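FMN Adenylyltransferase (Candida glabrata, PDB 3FWK) transfers the adenylyl group of ATP to FMN, releasing pyrophosphate and making FAD, the last step of FAD biosynthesis. Local coordinates at residues S28-I31 with I32-T35; F252-E255 with I256-Y260. All blocks are in the same frame, centred on the assembly; numbering follows the deposited sequence. Where two conformers were deposited one is given.

In the fold
Two local contacts, one at the start of a long helix and the other along a short one, illustrate how peripheral helices of a Rossmann-like alpha/beta protein are tied together. Contact 1 (28-35) comes first in the chain and takes in the end of the loop after helix 7-23 and the first turn of helix 31-50; contact 2 (252-260) comes more than two hundred residues later and spans helix 253-257. Their centres lie about 14 Å apart, on the same side of the chain's centre. They touch: Ile31 packs on the ring of Phe252, and Ile32 on Glu255 and Trp254. Thus 252-260 packs against the start of helix 31-50 and against helix 202-212, which both contacts share.

Contact 1 (S28-I31 with I32-T35); sequences SDSI and IAQT
Ser30 meets Ala33 at the start of helix 31-50, a worked example of an N-cap in which a serine hydroxyl replaces the carbonyl that a helix lacks before its first turn. The capping bond runs from Ala33 N to Ser30 OG, 3.0 Å long and nearly straight (165° at the hydrogen). It is set by chi1 of 67°, which places OG between the backbone N and the carbonyl carbon, turned onto the first helical turn. The same hydroxyl also bonds to Glu27 O, so the cap is pinned to the preceding loop.

Backbone bonding begins with Gln34 N donating to Ser30 O at 3.1 Å. One residue on, Ile31 O is gripped twice by Thr35: by the amide N at 2.9 Å, and by OG1, whose approach lies well above the carbonyl plane. Asn204 of helix 202-212 is bonded to the OG1 of Thr35 and to OE1 of Gln34, joining this turn to the neighbouring helix.

The remaining contacts are van der Waals. The methyl of Ala33 sits against the capping hydroxyl, CB to Ser30 OG 3.4 Å. Ile32 turns outward from the cap onto Tyr21 and Ser207, between helices 7-23 and 202-212. The side chains of Ile31 and Thr35 cross at a slant, with Ile31 CG2 3.9 Å from Thr35 OG1.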
ATOM      1  N   SER A  28      13.926 -21.710   3.749  1.00 17.31           N
ATOM      2  CA  SER A  28      12.824 -21.970   2.839  1.00 18.00           C
ATOM      3  C   SER A  28      11.460 -21.950   3.494  1.00 16.68           C
ATOM      4  O   SER A  28      10.468 -21.770   2.800  1.00 21.29           O
ATOM      5  CB  SER A  28      13.041 -23.306   2.105  1.00 20.56           C
ATOM      6  OG  SER A  28      12.994 -24.359   3.041  1.00 22.04           O
ATOM      7  N   ASP A  29      11.398 -22.097   4.811  1.00 15.13           N
ATOM      8  CA  ASP A  29      10.129 -22.039   5.501  1.00 15.22           C
ATOM      9  C   ASP A  29       9.887 -20.707   6.205  1.00 14.69           C
ATOM     10  O   ASP A  29       8.981 -20.605   7.048  1.00 15.94           O
ATOM     11  CB  ASP A  29       9.969 -23.195   6.446  1.00 18.35           C
ATOM     12  CG  ASP A  29      11.002 -23.204   7.521  1.00 19.57           C
ATOM     13  OD1 ASP A  29      11.913 -22.338   7.573  1.00 20.78           O
ATOM     14  OD2 ASP A  29      10.901 -24.149   8.369  1.00 22.49           O
ATOM     15  N   SER A  30      10.618 -19.665   5.793  1.00 13.24           N
ATOM     16  CA  SER A  30      10.499 -18.384   6.468  1.00 12.78           C
ATOM     17  C   SER A  30       9.513 -17.457   5.781  1.00 12.51           C
ATOM     18  O   SER A  30       9.222 -17.596   4.582  1.00 12.06           O
ATOM     19  CB  SER A  30      11.846 -17.702   6.575  1.00 13.63           C
ATOM     20  OG  SER A  30      12.347 -17.319   5.305  1.00 14.26           O
ATOM     21  N   ILE A  31       9.040 -16.484   6.537  1.00 12.50           N
ATOM     22  CA  ILE A  31       8.236 -15.406   5.953  1.00 12.49           C
ATOM     23  C   ILE A  31       9.048 -14.618   4.930  1.00 11.26           C
ATOM     24  O   ILE A  31       8.512 -14.255   3.877  1.00 11.61           O
ATOM     25  CB  ILE A  31       7.692 -14.464   7.042  1.00 11.99           C
ATOM     26  CG1 ILE A  31       6.670 -15.168   7.925  1.00 13.13           C
ATOM     27  CG2 ILE A  31       7.070 -13.203   6.407  1.00 13.57           C
ATOM     28  CD1 ILE A  31       6.396 -14.443   9.229  1.00 14.84           C
ATOM     29  N   ILE A  32      10.334 -14.362   5.195  1.00 11.80           N
ATOM     30  CA  ILE A  32      11.155 -13.615   4.242  1.00 12.30           C
ATOM     31  C   ILE A  32      11.230 -14.371   2.913  1.00 11.36           C
ATOM     32  O   ILE A  32      11.036 -13.788   1.851  1.00 11.92           O
ATOM     33  CB  ILE A  32      12.531 -13.273   4.799  1.00 12.56           C
ATOM     34  CG1 ILE A  32      12.404 -12.209   5.876  1.00 13.63           C
ATOM     35  CG2 ILE A  32      13.457 -12.817   3.691  1.00 13.71           C
ATOM     36  CD1 ILE A  32      13.648 -12.049   6.731  1.00 15.47           C
ATOM     37  N   ALA A  33      11.500 -15.688   2.943  1.00 11.84           N
ATOM     38  CA  ALA A  33      11.563 -16.423   1.683  1.00 12.94           C
ATOM     39  C   ALA A  33      10.219 -16.410   0.946  1.00 11.68           C
ATOM     40  O   ALA A  33      10.194 -16.252  -0.273  1.00 11.63           O
ATOM     41  CB  ALA A  33      12.010 -17.875   1.934  1.00 13.70           C
ATOM     42  N   GLN A  34       9.113 -16.542   1.677  1.00 11.53           N
ATOM     43  CA  GLN A  34       7.806 -16.471   1.061  1.00 11.62           C
ATOM     44  C   GLN A  34       7.566 -15.089   0.397  1.00 11.43           C
ATOM     45  O   GLN A  34       6.979 -14.999  -0.677  1.00 11.11           O
ATOM     46  CB  GLN A  34       6.746 -16.749   2.109  1.00 11.76           C
ATOM     47  CG  GLN A  34       5.321 -16.853   1.568  1.00 13.11           C
ATOM     48  CD  GLN A  34       4.325 -16.899   2.699  1.00 13.54           C
ATOM     49  OE1 GLN A  34       4.221 -15.968   3.488  1.00 15.78           O
ATOM     50  NE2 GLN A  34       3.596 -18.012   2.814  1.00 14.73           N
ATOM     51  N   THR A  35       8.040 -14.043   1.062  1.00 10.97           N
ATOM     52  CA  THR A  35       7.936 -12.680   0.525  1.00 10.73           C
ATOM     53  C   THR A  35       8.788 -12.526  -0.728  1.00 10.78           C
ATOM     54  O   THR A  35       8.368 -11.898  -1.696  1.00 11.18           O
ATOM     55  CB  THR A  35       8.319 -11.644   1.607  1.00 10.83           C
ATOM     56  OG1 THR A  35       7.551 -11.887   2.777  1.00 11.65           O
ATOM     57  CG2 THR A  35       8.090 -10.222   1.105  1.00 11.69           C
TER

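Contact 2 (F252-E255 with I256-Y260); sequences FEWE and IENRY
Trp254 and Asn258 are brought together by their first torsions: CG of Trp254 is anti to its backbone N (chi1 -167°), and CG of Asn258 is anti to its carbonyl carbon, which lays the amide over one face of the indole. The pair brackets the last turn of the short helix 253-257, four residues apart, and is a compact example of an i to i+4 stack at a helix C-terminus. The two side chains run at about a right angle, yet their flat groups are only 20° from parallel. Asn258 CB stands 3.6 Å from the centroid of the six-membered ring of Trp254, over its face, a CH-pi contact.

Backbone bonds hold the turn. Phe252, at the N-cap position, accepts through its O from Ile256 N at 3.1 Å, and Glu253 O accepts from Glu257 N at 2.9 Å. The last, Asn258 N to Trp254 O, is more bent, at 132° at the hydrogen, where Asn258 leaves helical backbone angles.

On another side of the helix the Glu255 chain bends at chi2, bringing its CD to the edge of the Phe252 ring; its OE2 bonds to Ser207 OG on helix 202-212. Ile256 and Phe252 both rest on Leu210 of that helix. Between them, apolar contact is slight: Ile256 CD1 lies 4.5 Å from Phe252 CB.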
ATOM      1  N   PHE A 252       9.066  -9.817  12.683  1.00 12.47           N
ATOM      2  CA  PHE A 252       9.792  -8.982  11.742  1.00 12.66           C
ATOM      3  C   PHE A 252      10.991  -8.301  12.376  1.00 12.78           C
ATOM      4  O   PHE A 252      11.422  -7.242  11.926  1.00 13.38           O
ATOM      5  CB  PHE A 252       8.837  -7.952  11.118  1.00 13.26           C
ATOM      6  CG  PHE A 252       7.605  -8.597  10.549  1.00 11.64           C
ATOM      7  CD1 PHE A 252       7.725  -9.467   9.463  1.00 12.29           C
ATOM      8  CD2 PHE A 252       6.349  -8.457  11.169  1.00 12.01           C
ATOM      9  CE1 PHE A 252       6.596 -10.122   8.951  1.00 12.71           C
ATOM     10  CE2 PHE A 252       5.231  -9.132  10.657  1.00 12.33           C
ATOM     11  CZ  PHE A 252       5.359  -9.949   9.559  1.00 12.55           C
ATOM     12  N   GLU A 253      11.558  -8.932  13.393  1.00 14.19           N
ATOM     13  CA  GLU A 253      12.709  -8.359  14.058  1.00 15.99           C
ATOM     14  C   GLU A 253      13.882  -8.122  13.122  1.00 14.62           C
ATOM     15  O   GLU A 253      14.509  -7.052  13.157  1.00 15.69           O
ATOM     16  CB  GLU A 253      13.133  -9.227  15.260  1.00 18.36           C
ATOM     17  CG  GLU A 253      12.244  -9.042  16.483  0.50 22.78           C
ATOM     18  CD  GLU A 253      12.415 -10.101  17.578  0.50 23.98           C
ATOM     19  OE1 GLU A 253      13.177 -11.079  17.386  0.50 27.58           O
ATOM     20  OE2 GLU A 253      11.744  -9.956  18.626  0.50 26.55           O
ATOM     21  N   TRP A 254      14.189  -9.100  12.275  1.00 14.23           N
ATOM     22  CA  TRP A 254      15.351  -8.952  11.401  1.00 15.34           C
ATOM     23  C   TRP A 254      15.157  -7.793  10.443  1.00 13.95           C
ATOM     24  O   TRP A 254      16.053  -6.976  10.244  1.00 14.87           O
ATOM     25  CB  TRP A 254      15.656 -10.257  10.655  1.00 16.55           C
ATOM     26  CG  TRP A 254      16.994 -10.176  10.020  1.00 17.01           C
ATOM     27  CD1 TRP A 254      18.209 -10.583  10.567  1.00 18.37           C
ATOM     28  CD2 TRP A 254      17.294  -9.622   8.742  1.00 17.48           C
ATOM     29  NE1 TRP A 254      19.216 -10.328   9.683  1.00 18.37           N
ATOM     30  CE2 TRP A 254      18.701  -9.724   8.563  1.00 18.08           C
ATOM     31  CE3 TRP A 254      16.510  -9.027   7.726  1.00 17.55           C
ATOM     32  CZ2 TRP A 254      19.336  -9.248   7.423  1.00 18.20           C
ATOM     33  CZ3 TRP A 254      17.129  -8.553   6.603  1.00 18.68           C
ATOM     34  CH2 TRP A 254      18.540  -8.664   6.449  1.00 19.13           C
ATOM     35  N   GLU A 255      13.976  -7.731   9.830  1.00 13.02           N
ATOM     36  CA  GLU A 255      13.685  -6.701   8.849  1.00 12.82           C
ATOM     37  C   GLU A 255      13.804  -5.328   9.463  1.00 13.00           C
ATOM     38  O   GLU A 255      14.321  -4.411   8.805  1.00 14.46           O
ATOM     39  CB  GLU A 255      12.254  -6.878   8.315  1.00 13.24           C
ATOM     40  CG  GLU A 255      12.036  -8.121   7.478  1.00 13.76           C
ATOM     41  CD  GLU A 255      11.533  -9.345   8.272  1.00 13.02           C
ATOM     42  OE1 GLU A 255      12.008  -9.561   9.401  1.00 13.36           O
ATOM     43  OE2 GLU A 255      10.646 -10.058   7.740  1.00 13.11           O
ATOM     44  N   ILE A 256      13.286  -5.157  10.675  1.00 13.66           N
ATOM     45  CA  ILE A 256      13.318  -3.840  11.326  1.00 14.13           C
ATOM     46  C   ILE A 256      14.761  -3.493  11.706  1.00 15.20           C
ATOM     47  O   ILE A 256      15.213  -2.367  11.460  1.00 16.53           O
ATOM     48  CB  ILE A 256      12.414  -3.863  12.573  1.00 14.48           C
ATOM     49  CG1 ILE A 256      10.944  -3.908  12.133  1.00 14.16           C
ATOM     50  CG2 ILE A 256      12.641  -2.593  13.390  1.00 16.74           C
ATOM     51  CD1 ILE A 256      10.001  -4.209  13.239  1.00 16.90           C
ATOM     52  N   GLU A 257      15.496  -4.452  12.279  1.00 15.31           N
ATOM     53  CA  GLU A 257      16.861  -4.187  12.752  1.00 15.95           C
ATOM     54  C   GLU A 257      17.848  -4.010  11.607  1.00 16.76           C
ATOM     55  O   GLU A 257      18.930  -3.442  11.808  1.00 20.21           O
ATOM     56  CB  GLU A 257      17.300  -5.349  13.663  1.00 19.13           C
ATOM     57  CG  GLU A 257      16.588  -5.384  15.011  1.00 22.99           C
ATOM     58  CD  GLU A 257      16.955  -6.593  15.875  1.00 27.38           C
ATOM     59  OE1 GLU A 257      17.587  -7.541  15.351  1.00 31.83           O
ATOM     60  OE2 GLU A 257      16.576  -6.588  17.066  1.00 35.02           O
ATOM     61  N   ASN A 258      17.543  -4.538  10.435  1.00 15.57           N
ATOM     62  CA  ASN A 258      18.450  -4.528   9.288  1.00 16.64           C
ATOM     63  C   ASN A 258      17.822  -3.857   8.084  1.00 16.13           C
ATOM     64  O   ASN A 258      18.147  -4.150   6.920  1.00 17.52           O
ATOM     65  CB  ASN A 258      18.832  -5.959   8.939  1.00 17.13           C
ATOM     66  CG  ASN A 258      19.521  -6.628  10.087  1.00 18.75           C
ATOM     67  OD1 ASN A 258      18.909  -7.313  10.930  1.00 19.69           O
ATOM     68  ND2 ASN A 258      20.784  -6.375  10.190  1.00 20.34           N
ATOM     69  N   ARG A 259      16.898  -2.943   8.358  1.00 15.24           N
ATOM     70  CA  ARG A 259      16.152  -2.292   7.280  1.00 16.02           C
ATOM     71  C   ARG A 259      17.060  -1.503   6.325  1.00 15.21           C
ATOM     72  O   ARG A 259      18.204  -1.138   6.671  1.00 17.04           O
ATOM     73  CB  ARG A 259      15.031  -1.429   7.840  1.00 15.00           C
ATOM     74  CG  ARG A 259      15.503  -0.243   8.623  1.00 16.59           C
ATOM     75  CD  ARG A 259      14.319   0.346   9.358  1.00 17.37           C
ATOM     76  NE  ARG A 259      14.672   1.514  10.130  1.00 19.19           N
ATOM     77  CZ  ARG A 259      13.778   2.272  10.758  1.00 19.43           C
ATOM     78  NH1 ARG A 259      12.493   1.942  10.790  1.00 20.70           N
ATOM     79  NH2 ARG A 259      14.179   3.368  11.389  1.00 23.84           N
ATOM     80  N   TYR A 260      16.570  -1.273   5.122  1.00 14.59           N
ATOM     81  CA  TYR A 260      17.343  -0.701   4.053  1.00 15.12           C
ATOM     82  C   TYR A 260      17.884   0.680   4.463  1.00 16.56           C
ATOM     83  O   TYR A 260      17.177   1.551   4.949  1.00 18.61           O
ATOM     84  CB  TYR A 260      16.478  -0.570   2.800  1.00 15.50           C
ATOM     85  CG  TYR A 260      17.251  -0.153   1.584  1.00 15.42           C
ATOM     86  CD1 TYR A 260      18.016  -1.082   0.873  1.00 17.48           C
ATOM     87  CD2 TYR A 260      17.251   1.168   1.161  1.00 18.65           C
ATOM     88  CE1 TYR A 260      18.754  -0.713  -0.252  1.00 19.81           C
ATOM     89  CE2 TYR A 260      17.992   1.563   0.041  1.00 19.40           C
ATOM     90  CZ  TYR A 260      18.737   0.607  -0.652  1.00 19.76           C
ATOM     91  OH  TYR A 260      19.467   0.942  -1.771  1.00 22.42           O
TER